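Long-range contact in Non-structural polyprotein (Sindbis virus, PDB 4GUA), which is a precursor of the viral replication machinery, here comprising protease, macro and zinc-binding regions of nsP2 and nsP3, and probably cleaves the viral polyprotein at specific sites: residues A354-E359 / K381-S386. Numbering follows the deposited sequence.
Sequences ADCQEE and KRWPTS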
ATOM      1  N   ALA A 354     -12.859 -30.611 -12.503  1.00 93.75           N
ATOM      2  CA  ALA A 354     -14.316 -30.518 -12.448  1.00 91.37           C
ATOM      3  C   ALA A 354     -14.848 -31.043 -11.120  1.00 83.80           C
ATOM      4  O   ALA A 354     -15.931 -30.656 -10.674  1.00 86.84           O
ATOM      5  CB  ALA A 354     -14.940 -31.285 -13.601  1.00 93.77           C
ATOM      6  N   ASP A 355     -14.077 -31.916 -10.485  1.00 70.14           N
ATOM      7  CA  ASP A 355     -14.501 -32.539  -9.238  1.00 61.59           C
ATOM      8  C   ASP A 355     -14.009 -31.783  -7.997  1.00 64.67           C
ATOM      9  O   ASP A 355     -14.181 -32.251  -6.869  1.00 74.93           O
ATOM     10  CB  ASP A 355     -14.052 -34.007  -9.200  1.00 85.57           C
ATOM     11  CG  ASP A 355     -14.879 -34.901 -10.126  1.00 94.40           C
ATOM     12  OD1 ASP A 355     -16.120 -34.738 -10.160  1.00 94.42           O
ATOM     13  OD2 ASP A 355     -14.290 -35.767 -10.812  1.00 95.95           O
ATOM     14  N   CYS A 356     -13.400 -30.621  -8.201  1.00103.46           N
ATOM     15  CA  CYS A 356     -12.796 -29.879  -7.097  1.00 94.18           C
ATOM     16  C   CYS A 356     -13.782 -29.573  -5.961  1.00 88.41           C
ATOM     17  O   CYS A 356     -14.974 -29.351  -6.190  1.00 80.72           O
ATOM     18  CB  CYS A 356     -12.163 -28.579  -7.609  1.00 90.40           C
ATOM     19  SG  CYS A 356     -13.318 -27.356  -8.268  1.00 84.24           S
ATOM     20  N   GLN A 357     -13.263 -29.591  -4.733  1.00 89.77           N
ATOM     21  CA  GLN A 357     -14.031 -29.232  -3.542  1.00 86.36           C
ATOM     22  C   GLN A 357     -13.822 -27.777  -3.110  1.00 78.42           C
ATOM     23  O   GLN A 357     -14.427 -27.328  -2.141  1.00 77.12           O
ATOM     24  CB  GLN A 357     -13.664 -30.164  -2.380  1.00 91.60           C
ATOM     25  CG  GLN A 357     -14.158 -31.597  -2.535  1.00 95.99           C
ATOM     26  CD  GLN A 357     -15.675 -31.687  -2.595  1.00101.20           C
ATOM     27  OE1 GLN A 357     -16.368 -31.292  -1.654  1.00105.82           O
ATOM     28  NE2 GLN A 357     -16.199 -32.206  -3.704  1.00 96.19           N
ATOM     29  N   GLU A 358     -12.964 -27.042  -3.812  1.00 78.73           N
ATOM     30  CA  GLU A 358     -12.648 -25.663  -3.429  1.00 77.16           C
ATOM     31  C   GLU A 358     -13.808 -24.730  -3.758  1.00 71.89           C
ATOM     32  O   GLU A 358     -14.569 -25.001  -4.681  1.00 74.96           O
ATOM     33  CB  GLU A 358     -11.378 -25.186  -4.135  1.00 81.87           C
ATOM     34  CG  GLU A 358     -10.087 -25.801  -3.607  1.00 86.43           C
ATOM     35  CD  GLU A 358      -9.922 -27.259  -3.978  1.00 89.51           C
ATOM     36  OE1 GLU A 358     -10.445 -27.668  -5.036  1.00 91.27           O
ATOM     37  OE2 GLU A 358      -9.257 -27.996  -3.216  1.00 88.25           O
ATOM     38  N   GLU A 359     -13.932 -23.630  -3.015  1.00 69.64           N
ATOM     39  CA  GLU A 359     -15.077 -22.717  -3.151  1.00 62.21           C
ATOM     40  C   GLU A 359     -15.250 -22.182  -4.568  1.00 66.17           C
ATOM     41  O   GLU A 359     -16.374 -22.071  -5.071  1.00 69.47           O
ATOM     42  CB  GLU A 359     -14.958 -21.539  -2.182  1.00 54.96           C
ATOM     43  CG  GLU A 359     -16.092 -20.529  -2.320  1.00 61.33           C
ATOM     44  CD  GLU A 359     -16.017 -19.394  -1.309  1.00 69.60           C
ATOM     45  OE1 GLU A 359     -15.336 -19.558  -0.267  1.00 71.30           O
ATOM     46  OE2 GLU A 359     -16.631 -18.331  -1.570  1.00 68.84           O
ATOM     47  N   LYS A 381     -18.529 -29.065 -19.268  1.00 87.81           N
ATOM     48  CA  LYS A 381     -19.401 -30.219 -19.143  1.00 87.12           C
ATOM     49  C   LYS A 381     -20.119 -30.249 -17.795  1.00 90.20           C
ATOM     50  O   LYS A 381     -21.292 -30.612 -17.735  1.00 94.09           O
ATOM     51  CB  LYS A 381     -18.630 -31.518 -19.350  1.00 92.25           C
ATOM     52  CG  LYS A 381     -18.144 -31.702 -20.772  1.00102.36           C
ATOM     53  CD  LYS A 381     -17.939 -33.161 -21.163  1.00111.57           C
ATOM     54  CE  LYS A 381     -17.002 -33.894 -20.199  1.00115.33           C
ATOM     55  NZ  LYS A 381     -17.124 -35.384 -20.318  1.00115.54           N
ATOM     56  N   ARG A 382     -19.427 -29.892 -16.715  1.00 97.42           N
ATOM     57  CA  ARG A 382     -20.084 -29.845 -15.403  1.00 93.52           C
ATOM     58  C   ARG A 382     -20.868 -28.558 -15.096  1.00 86.91           C
ATOM     59  O   ARG A 382     -21.885 -28.601 -14.400  1.00 86.94           O
ATOM     60  CB  ARG A 382     -19.104 -30.106 -14.274  1.00 92.60           C
ATOM     61  CG  ARG A 382     -19.790 -29.999 -12.929  1.00 97.69           C
ATOM     62  CD  ARG A 382     -18.853 -30.317 -11.804  1.00109.84           C
ATOM     63  NE  ARG A 382     -18.586 -31.749 -11.692  1.00116.57           N
ATOM     64  CZ  ARG A 382     -18.820 -32.481 -10.606  1.00118.94           C
ATOM     65  NH1 ARG A 382     -19.338 -31.931  -9.512  1.00118.56           N
ATOM     66  NH2 ARG A 382     -18.531 -33.774 -10.614  1.00119.15           N
ATOM     67  N   TRP A 383     -20.387 -27.413 -15.572  1.00 77.97           N
ATOM     68  CA  TRP A 383     -21.047 -26.146 -15.268  1.00 71.58           C
ATOM     69  C   TRP A 383     -21.367 -25.350 -16.530  1.00 70.61           C
ATOM     70  O   TRP A 383     -20.898 -24.223 -16.694  1.00 64.53           O
ATOM     71  CB  TRP A 383     -20.175 -25.288 -14.352  1.00 68.09           C
ATOM     72  CG  TRP A 383     -19.863 -25.909 -13.025  1.00 68.06           C
ATOM     73  CD1 TRP A 383     -20.708 -26.054 -11.968  1.00 63.30           C
ATOM     74  CD2 TRP A 383     -18.596 -26.436 -12.607  1.00 71.92           C
ATOM     75  NE1 TRP A 383     -20.052 -26.656 -10.916  1.00 63.16           N
ATOM     76  CE2 TRP A 383     -18.755 -26.900 -11.281  1.00 63.89           C
ATOM     77  CE3 TRP A 383     -17.345 -26.568 -13.220  1.00 69.47           C
ATOM     78  CZ2 TRP A 383     -17.713 -27.490 -10.566  1.00 61.47           C
ATOM     79  CZ3 TRP A 383     -16.313 -27.149 -12.511  1.00 66.40           C
ATOM     80  CH2 TRP A 383     -16.503 -27.602 -11.194  1.00 65.49           C
ATOM     81  N   PRO A 384     -22.187 -25.930 -17.419  1.00 73.40           N
ATOM     82  CA  PRO A 384     -22.491 -25.302 -18.709  1.00 74.41           C
ATOM     83  C   PRO A 384     -22.983 -23.862 -18.597  1.00 71.14           C
ATOM     84  O   PRO A 384     -22.533 -23.010 -19.357  1.00 72.88           O
ATOM     85  CB  PRO A 384     -23.602 -26.189 -19.281  1.00 77.36           C
ATOM     86  CG  PRO A 384     -23.408 -27.504 -18.634  1.00 78.70           C
ATOM     87  CD  PRO A 384     -22.878 -27.220 -17.258  1.00 73.63           C
ATOM     88  N   THR A 385     -23.878 -23.594 -17.654  1.00 67.88           N
ATOM     89  CA  THR A 385     -24.541 -22.294 -17.597  1.00 66.92           C
ATOM     90  C   THR A 385     -23.586 -21.179 -17.181  1.00 64.66           C
ATOM     91  O   THR A 385     -23.934 -20.001 -17.266  1.00 62.33           O
ATOM     92  CB  THR A 385     -25.787 -22.307 -16.667  1.00 69.34           C
ATOM     93  OG1 THR A 385     -25.421 -22.751 -15.357  1.00 76.72           O
ATOM     94  CG2 THR A 385     -26.848 -23.236 -17.214  1.00 67.03           C
ATOM     95  N   SER A 386     -22.389 -21.538 -16.727  1.00 67.09           N
ATOM     96  CA  SER A 386     -21.389 -20.525 -16.413  1.00 65.32           C
ATOM     97  C   SER A 386     -20.854 -19.913 -17.706  1.00 67.71           C
ATOM     98  O   SER A 386     -20.266 -18.834 -17.698  1.00 72.37           O
ATOM     99  CB  SER A 386     -20.251 -21.117 -15.584  1.00 64.17           C
ATOM    100  OG  SER A 386     -19.520 -22.074 -16.325  1.00 65.91           O
TER
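The 3-10 segment that includes Ala354 and Asp355 faces the C-terminal end of helix 375-382, with the CA atoms of Ala354 and Arg382 6.5 Å apart, and the rest of 354-359 diverges from 381-386 on its way into strand 360-364. No hydrogen bond joins the two segments; a salt bridge and the packing of Arg382 and Trp383 on Ala354 hold them together. Arg382 leaves the last helical turn with CG anti to the backbone N (chi1 178°); the chain bends at chi3, and NE lies near Ala354 O and CB. NH2 meets OD1 of Asp355 at 2.6 Å, a single-pronged salt bridge between exposed residues. The two side chains cross at about a right angle, with carboxylate and guanidinium planes 89° apart. The carbonyl O of Ala354 lies over one guanidinium face, near the rim; although it is 3.0 Å from Arg382 NE, the angle is too poor for a hydrogen bond. Deeper than the exposed charged pair, Trp383, the first residue to leave helical geometry, reaches Ala354 with CZ3 and CH2 of its six-membered ring. CZ3 lies 4.5 Å from Ala354 CB; CH2 packs obliquely near Ala354 O and Cys356 SG, the latter at 4.3 Å, while CD of Arg382 sits over one ring face toward the rim. Just beyond, the carbonyl O of Trp383 accepts bonds from both N and OG of Ser386, the hydroxyl at 2.6 Å, which ties the helix exit to the following 3-10 turn. Val361 and Lys405 touch both Trp383 and Cys356, extending this buried layer onto the central sheet. A helix end and an interstrand loop are thus packed together on the mixed six-stranded sheet of the alpha/beta/alpha macro domain fold, with the salt bridge at the outer margin.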